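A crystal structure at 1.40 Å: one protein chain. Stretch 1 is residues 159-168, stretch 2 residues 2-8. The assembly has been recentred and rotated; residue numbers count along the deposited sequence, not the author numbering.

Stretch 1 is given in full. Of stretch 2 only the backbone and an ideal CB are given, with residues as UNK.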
ATOM      1  N   ALA A 159      33.484  -9.263  -3.799  1.00 12.50           N
ATOM      2  CA  ALA A 159      33.856  -8.133  -2.959  1.00 13.59           C
ATOM      3  C   ALA A 159      33.771  -6.807  -3.689  1.00 11.44           C
ATOM      4  O   ALA A 159      33.350  -5.814  -3.104  1.00 12.25           O
ATOM      5  CB  ALA A 159      35.270  -8.323  -2.412  1.00 16.07           C
ATOM      6  N   ARG A 160      34.174  -6.758  -4.956  1.00 12.26           N
ATOM      7  CA  ARG A 160      34.057  -5.499  -5.698  1.00 13.47           C
ATOM      8  C   ARG A 160      32.600  -5.078  -5.918  1.00 10.98           C
ATOM      9  O   ARG A 160      32.274  -3.887  -5.865  1.00 11.37           O
ATOM     10  CB  ARG A 160      34.777  -5.557  -7.039  1.00 15.51           C
ATOM     11  CG  ARG A 160      36.295  -5.644  -6.921  1.00 20.46           C
ATOM     12  CD  ARG A 160      36.947  -5.697  -8.289  1.00 20.21           C
ATOM     13  NE  ARG A 160      36.991  -4.372  -8.927  1.00 22.32           N
ATOM     14  CZ  ARG A 160      37.439  -4.162 -10.173  1.00 22.06           C
ATOM     15  NH1 ARG A 160      37.750  -5.202 -10.937  1.00 24.30           N
ATOM     16  NH2 ARG A 160      37.522  -2.926 -10.674  1.00 18.96           N
ATOM     17  N   LEU A 161      31.748  -6.053  -6.174  1.00 11.20           N
ATOM     18  CA  LEU A 161      30.307  -5.770  -6.339  1.00 10.90           C
ATOM     19  C   LEU A 161      29.676  -5.366  -5.002  1.00 11.17           C
ATOM     20  O   LEU A 161      28.860  -4.423  -4.947  1.00 11.34           O
ATOM     21  CB  LEU A 161      29.596  -6.928  -6.996  1.00 15.69           C
ATOM     22  CG  LEU A 161      28.229  -6.582  -7.540  1.00 19.63           C
ATOM     23  CD1 LEU A 161      28.216  -5.479  -8.591  1.00 16.30           C
ATOM     24  CD2 LEU A 161      27.559  -7.826  -8.092  1.00 23.10           C
ATOM     25  N   ARG A 162      30.078  -6.015  -3.912  1.00 10.54           N
ATOM     26  CA  ARG A 162      29.611  -5.593  -2.578  1.00  9.98           C
ATOM     27  C   ARG A 162      30.016  -4.137  -2.313  1.00 10.26           C
ATOM     28  O   ARG A 162      29.185  -3.321  -1.873  1.00 10.85           O
ATOM     29  CB  ARG A 162      30.150  -6.514  -1.478  1.00 12.55           C
ATOM     30  CG  ARG A 162      29.863  -6.043  -0.080  1.00 16.97           C
ATOM     31  CD  ARG A 162      30.410  -7.001   0.966  1.00 22.64           C
ATOM     32  NE  ARG A 162      29.723  -8.277   0.967  1.00 27.01           N
ATOM     33  CZ  ARG A 162      28.679  -8.584   1.747  1.00 33.68           C
ATOM     34  NH1 ARG A 162      28.208  -7.703   2.628  1.00 38.50           N
ATOM     35  NH2 ARG A 162      28.103  -9.780   1.661  1.00 37.07           N
ATOM     36  N   LEU A 163      31.268  -3.784  -2.627  1.00 11.05           N
ATOM     37  CA  LEU A 163      31.729  -2.430  -2.373  1.00 11.39           C
ATOM     38  C   LEU A 163      30.919  -1.444  -3.242  1.00 10.08           C
ATOM     39  O   LEU A 163      30.553  -0.365  -2.787  1.00 11.27           O
ATOM     40  CB  LEU A 163      33.223  -2.295  -2.625  1.00 13.80           C
ATOM     41  CG  LEU A 163      33.764  -0.873  -2.640  1.00 16.54           C
ATOM     42  CD1 LEU A 163      33.563  -0.170  -1.307  1.00 21.07           C
ATOM     43  CD2 LEU A 163      35.232  -0.852  -2.991  1.00 21.92           C
ATOM     44  N   PHE A 164      30.645  -1.821  -4.477  1.00  9.45           N
ATOM     45  CA  PHE A 164      29.901  -0.958  -5.395  1.00 10.20           C
ATOM     46  C   PHE A 164      28.501  -0.609  -4.832  1.00  9.18           C
ATOM     47  O   PHE A 164      28.122   0.566  -4.679  1.00 10.27           O
ATOM     48  CB  PHE A 164      29.796  -1.653  -6.737  1.00 11.77           C
ATOM     49  CG  PHE A 164      29.001  -0.860  -7.784  1.00 12.21           C
ATOM     50  CD1 PHE A 164      29.566   0.233  -8.427  1.00 14.37           C
ATOM     51  CD2 PHE A 164      27.706  -1.185  -8.060  1.00 15.64           C
ATOM     52  CE1 PHE A 164      28.884   0.946  -9.414  1.00 14.19           C
ATOM     53  CE2 PHE A 164      26.985  -0.444  -9.016  1.00 19.46           C
ATOM     54  CZ  PHE A 164      27.582   0.606  -9.692  1.00 18.48           C
ATOM     55  N   TRP A 165      27.798  -1.645  -4.391  1.00  9.96           N
ATOM     56  CA  TRP A 165      26.452  -1.435  -3.820  1.00  9.63           C
ATOM     57  C   TRP A 165      26.470  -0.688  -2.517  1.00 10.41           C
ATOM     58  O   TRP A 165      25.589   0.157  -2.245  1.00 10.46           O
ATOM     59  CB  TRP A 165      25.668  -2.724  -3.732  1.00  9.66           C
ATOM     60  CG  TRP A 165      25.115  -3.152  -5.053  1.00  9.81           C
ATOM     61  CD1 TRP A 165      25.513  -4.193  -5.815  1.00 10.50           C
ATOM     62  CD2 TRP A 165      24.074  -2.482  -5.802  1.00  9.32           C
ATOM     63  NE1 TRP A 165      24.791  -4.202  -7.019  1.00 10.85           N
ATOM     64  CE2 TRP A 165      23.877  -3.183  -6.986  1.00 10.56           C
ATOM     65  CE3 TRP A 165      23.239  -1.379  -5.532  1.00 10.60           C
ATOM     66  CZ2 TRP A 165      22.925  -2.758  -7.962  1.00 10.63           C
ATOM     67  CZ3 TRP A 165      22.308  -1.011  -6.464  1.00 11.30           C
ATOM     68  CH2 TRP A 165      22.150  -1.689  -7.645  1.00 12.00           C
ATOM     69  N   GLU A 166      27.480  -0.953  -1.686  1.00 11.11           N
ATOM     70  CA  GLU A 166      27.642  -0.186  -0.465  1.00 10.50           C
ATOM     71  C   GLU A 166      27.870   1.285  -0.755  1.00 11.22           C
ATOM     72  O   GLU A 166      27.353   2.158  -0.045  1.00 14.36           O
ATOM     73  CB  GLU A 166      28.742  -0.797   0.434  1.00 12.84           C
ATOM     74  CG  GLU A 166      28.326  -2.107   1.073  1.00 15.73           C
ATOM     75  CD  GLU A 166      29.436  -2.802   1.864  1.00 25.73           C
ATOM     76  OE1 GLU A 166      30.628  -2.384   1.749  1.00 29.76           O
ATOM     77  OE2 GLU A 166      29.134  -3.807   2.567  1.00 26.08           O
ATOM     78  N   THR A 167      28.601   1.580  -1.810  1.00 11.19           N
ATOM     79  CA  THR A 167      28.903   2.961  -2.194  1.00 12.79           C
ATOM     80  C   THR A 167      27.658   3.673  -2.690  1.00 13.64           C
ATOM     81  O   THR A 167      27.505   4.879  -2.494  1.00 16.65           O
ATOM     82  CB  THR A 167      30.053   3.017  -3.185  1.00 13.35           C
ATOM     83  OG1 THR A 167      31.164   2.283  -2.644  1.00 13.21           O
ATOM     84  CG2 THR A 167      30.427   4.462  -3.464  1.00 14.16           C
ATOM     85  N   LEU A 168      26.755   2.903  -3.302  1.00 12.97           N
ATOM     86  CA  LEU A 168      25.434   3.441  -3.696  1.00 12.80           C
ATOM     87  C   LEU A 168      24.482   3.610  -2.507  1.00 14.83           C
ATOM     88  O   LEU A 168      23.381   4.157  -2.674  1.00 19.46           O
ATOM     89  CB  LEU A 168      24.843   2.555  -4.798  1.00 12.97           C
ATOM     90  CG  LEU A 168      25.092   2.918  -6.242  1.00 16.87           C
ATOM     91  CD1 LEU A 168      26.523   3.243  -6.564  1.00 21.29           C
ATOM     92  CD2 LEU A 168      24.558   1.884  -7.229  1.00 16.72           C
ATOM     93  N   UNK A   2      37.034   6.544  -8.310  1.00 22.11           N
ATOM     94  CA  UNK A   2      36.747   5.479  -9.280  1.00 17.61           C
ATOM     95  C   UNK A   2      36.943   4.053  -8.771  1.00 16.28           C
ATOM     96  O   UNK A   2      37.998   3.740  -8.211  1.00 22.57           O
ATOM     97  CB  UNK A   2      37.633   5.678 -10.512  1.00 17.61           C
ATOM     98  N   UNK A   3      35.936   3.204  -9.000  1.00 12.63           N
ATOM     99  CA  UNK A   3      35.993   1.767  -8.680  1.00 13.47           C
ATOM    100  C   UNK A   3      36.136   0.889  -9.914  1.00 11.71           C
ATOM    101  O   UNK A   3      36.585  -0.242  -9.818  1.00 14.59           O
ATOM    102  CB  UNK A   3      34.736   1.353  -7.912  1.00 13.47           C
ATOM    103  N   UNK A   4      35.738   1.409 -11.076  1.00 10.72           N
ATOM    104  CA  UNK A   4      35.834   0.652 -12.316  1.00 11.33           C
ATOM    105  C   UNK A   4      36.247   1.612 -13.401  1.00 10.90           C
ATOM    106  O   UNK A   4      35.716   2.707 -13.489  1.00 12.03           O
ATOM    107  CB  UNK A   4      34.518  -0.046 -12.663  1.00 11.33           C
ATOM    108  N   UNK A   5      37.140   1.205 -14.301  1.00 10.15           N
ATOM    109  CA  UNK A   5      37.536   2.125 -15.372  1.00 10.26           C
ATOM    110  C   UNK A   5      36.376   2.320 -16.332  1.00  9.33           C
ATOM    111  O   UNK A   5      36.102   3.441 -16.726  1.00 11.64           O
ATOM    112  CB  UNK A   5      38.765   1.603 -16.119  1.00 10.26           C
ATOM    113  N   UNK A   6      35.668   1.247 -16.700  1.00  9.82           N
ATOM    114  CA  UNK A   6      34.548   1.360 -17.623  1.00  9.83           C
ATOM    115  C   UNK A   6      33.389   0.489 -17.106  1.00  8.86           C
ATOM    116  O   UNK A   6      33.576  -0.699 -16.784  1.00  9.65           O
ATOM    117  CB  UNK A   6      34.962   0.945 -19.036  1.00  9.83           C
ATOM    118  N   UNK A   7      32.220   1.107 -16.980  1.00  8.27           N
ATOM    119  CA  UNK A   7      30.982   0.432 -16.608  1.00  7.74           C
ATOM    120  C   UNK A   7      30.030   0.522 -17.779  1.00  8.52           C
ATOM    121  O   UNK A   7      29.744   1.623 -18.230  1.00  9.98           O
ATOM    122  CB  UNK A   7      30.364   1.040 -15.347  1.00  7.74           C
ATOM    123  N   UNK A   8      29.556  -0.651 -18.256  1.00  8.10           N
ATOM    124  CA  UNK A   8      28.562  -0.701 -19.324  1.00  7.62           C
ATOM    125  C   UNK A   8      27.199  -1.027 -18.716  1.00  8.08           C
ATOM    126  O   UNK A   8      27.056  -2.018 -17.965  1.00  9.30           O
ATOM    127  CB  UNK A   8      28.947  -1.732 -20.387  1.00  7.62           C
TER

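Position 2 lies at the start of the segment, and its ideal CB has nothing of the helix within 5.5 Å. Stretch 1 sets no requirement here, so many side chains would do. The residue is Gln 2, whose NE2 donates a hydrogen bond of 3.0 Å to OE1 of the residue at position 5.

Position 3 is different. Its CA-to-CB bond points toward the helix, with the ideal CB 5.3 Å from Phe 164 CD1 and 5.4 Å from Leu 163 CD2, so there is room for a side chain of some length. Beyond these apolar atoms sits the hydroxyl of Thr 167, whose OG1 donates to Leu 163 O at 2.7 Å and can still accept a hydrogen bond. A long apolar chain such as Met or Leu could cover the helix surface, but one that ends in a donor, such as Gln or Lys, could also use the hydroxyl. The residue is Gln 3. Its NE2 donates to Thr 167 OG1 at 3.0 Å, nearly straight at 169°. Its OE1 approaches Phe 164 CA to 3.4 Å and accepts from water 1, which also donates to the carbonyl of Arg 160. The backbone contributes as well: Arg 160 NH2 donates to Gln 3 O at 3.0 Å, and water 2 links that oxygen to Arg 160 NE.

At position 4 the CA-to-CB bond runs sideways, and the ideal CB is 4.6 Å from Arg 160 NH2. A flat or apolar side chain could lie against the guanidinium and reach on to the Phe 164 ring; Leu, Tyr or Phe would serve. It is Phe 4, and the end of its side chain comes nearer the helix. Its CD1 lies 3.4 Å from Arg 160 NH2, over one face of the guanidinium, while its CE2 meets Phe 164 CD1 at 3.8 Å. The two rings pack obliquely, their planes at 74°.

Position 5, where the chain turns, and position 6 make no contact with the helix and leave the choice open; they hold Gln 5, which accepts the bond from Gln 2, and Thr 6.

At position 7 the CA-to-CB bond points toward the helix again, but the ideal CB has no helix atom within 5.5 Å. A longer apolar chain, such as Ile, Leu or Met, could reach the Phe 164 ring. Ile 7 does so, its CD1 4.0 Å from Phe 164 CE1.

Position 8 is out of reach, and holds Ala 8.

Stretch 2, residues 2-8: QQFQTIA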
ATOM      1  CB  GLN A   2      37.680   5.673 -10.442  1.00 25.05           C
ATOM      2  CG  GLN A   2      37.515   4.715 -11.582  1.00 27.69           C
ATOM      3  CD  GLN A   2      38.470   5.058 -12.706  1.00 28.27           C
ATOM      4  OE1 GLN A   2      38.394   6.144 -13.278  1.00 26.53           O
ATOM      5  NE2 GLN A   2      39.386   4.135 -13.018  1.00 27.96           N
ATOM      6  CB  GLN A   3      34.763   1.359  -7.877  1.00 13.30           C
ATOM      7  CG  GLN A   3      34.847   1.904  -6.444  1.00 14.16           C
ATOM      8  CD  GLN A   3      33.611   1.627  -5.628  1.00 16.69           C
ATOM      9  OE1 GLN A   3      32.806   0.753  -5.972  1.00 16.90           O
ATOM     10  NE2 GLN A   3      33.450   2.362  -4.538  1.00 16.63           N
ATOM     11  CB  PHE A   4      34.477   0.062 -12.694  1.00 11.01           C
ATOM     12  CG  PHE A   4      33.973  -0.967 -11.700  1.00 10.47           C
ATOM     13  CD1 PHE A   4      34.404  -2.266 -11.759  1.00 11.94           C
ATOM     14  CD2 PHE A   4      33.175  -0.575 -10.645  1.00 12.13           C
ATOM     15  CE1 PHE A   4      33.998  -3.197 -10.811  1.00 13.72           C
ATOM     16  CE2 PHE A   4      32.756  -1.489  -9.683  1.00 15.46           C
ATOM     17  CZ  PHE A   4      33.193  -2.808  -9.757  1.00 15.53           C
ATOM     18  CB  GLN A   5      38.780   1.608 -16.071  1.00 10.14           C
ATOM     19  CG  GLN A   5      39.253   2.529 -17.221  1.00 11.41           C
ATOM     20  CD  GLN A   5      39.669   3.902 -16.698  1.00 13.03           C
ATOM     21  OE1 GLN A   5      40.459   3.998 -15.772  1.00 14.12           O
ATOM     22  NE2 GLN A   5      39.140   4.935 -17.269  1.00 12.93           N
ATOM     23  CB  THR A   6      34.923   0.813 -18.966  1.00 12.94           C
ATOM     24  OG1 THR A   6      36.082   1.521 -19.457  1.00 17.78           O
ATOM     25  CG2 THR A   6      33.768   1.011 -19.941  1.00 15.31           C
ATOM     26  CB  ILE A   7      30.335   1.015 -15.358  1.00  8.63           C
ATOM     27  CG1 ILE A   7      31.312   0.971 -14.154  1.00 10.29           C
ATOM     28  CG2 ILE A   7      29.034   0.272 -15.051  1.00 10.77           C
ATOM     29  CD1 ILE A   7      30.725   1.568 -12.925  1.00 10.96           C
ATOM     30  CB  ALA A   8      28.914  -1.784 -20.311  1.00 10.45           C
TER
HETATM   31  O   HOH W   1      33.872  -1.742  -6.367  1.00 16.49           O
HETATM   32  O   HOH W   2      36.316  -1.952  -7.515  1.00 21.98           O
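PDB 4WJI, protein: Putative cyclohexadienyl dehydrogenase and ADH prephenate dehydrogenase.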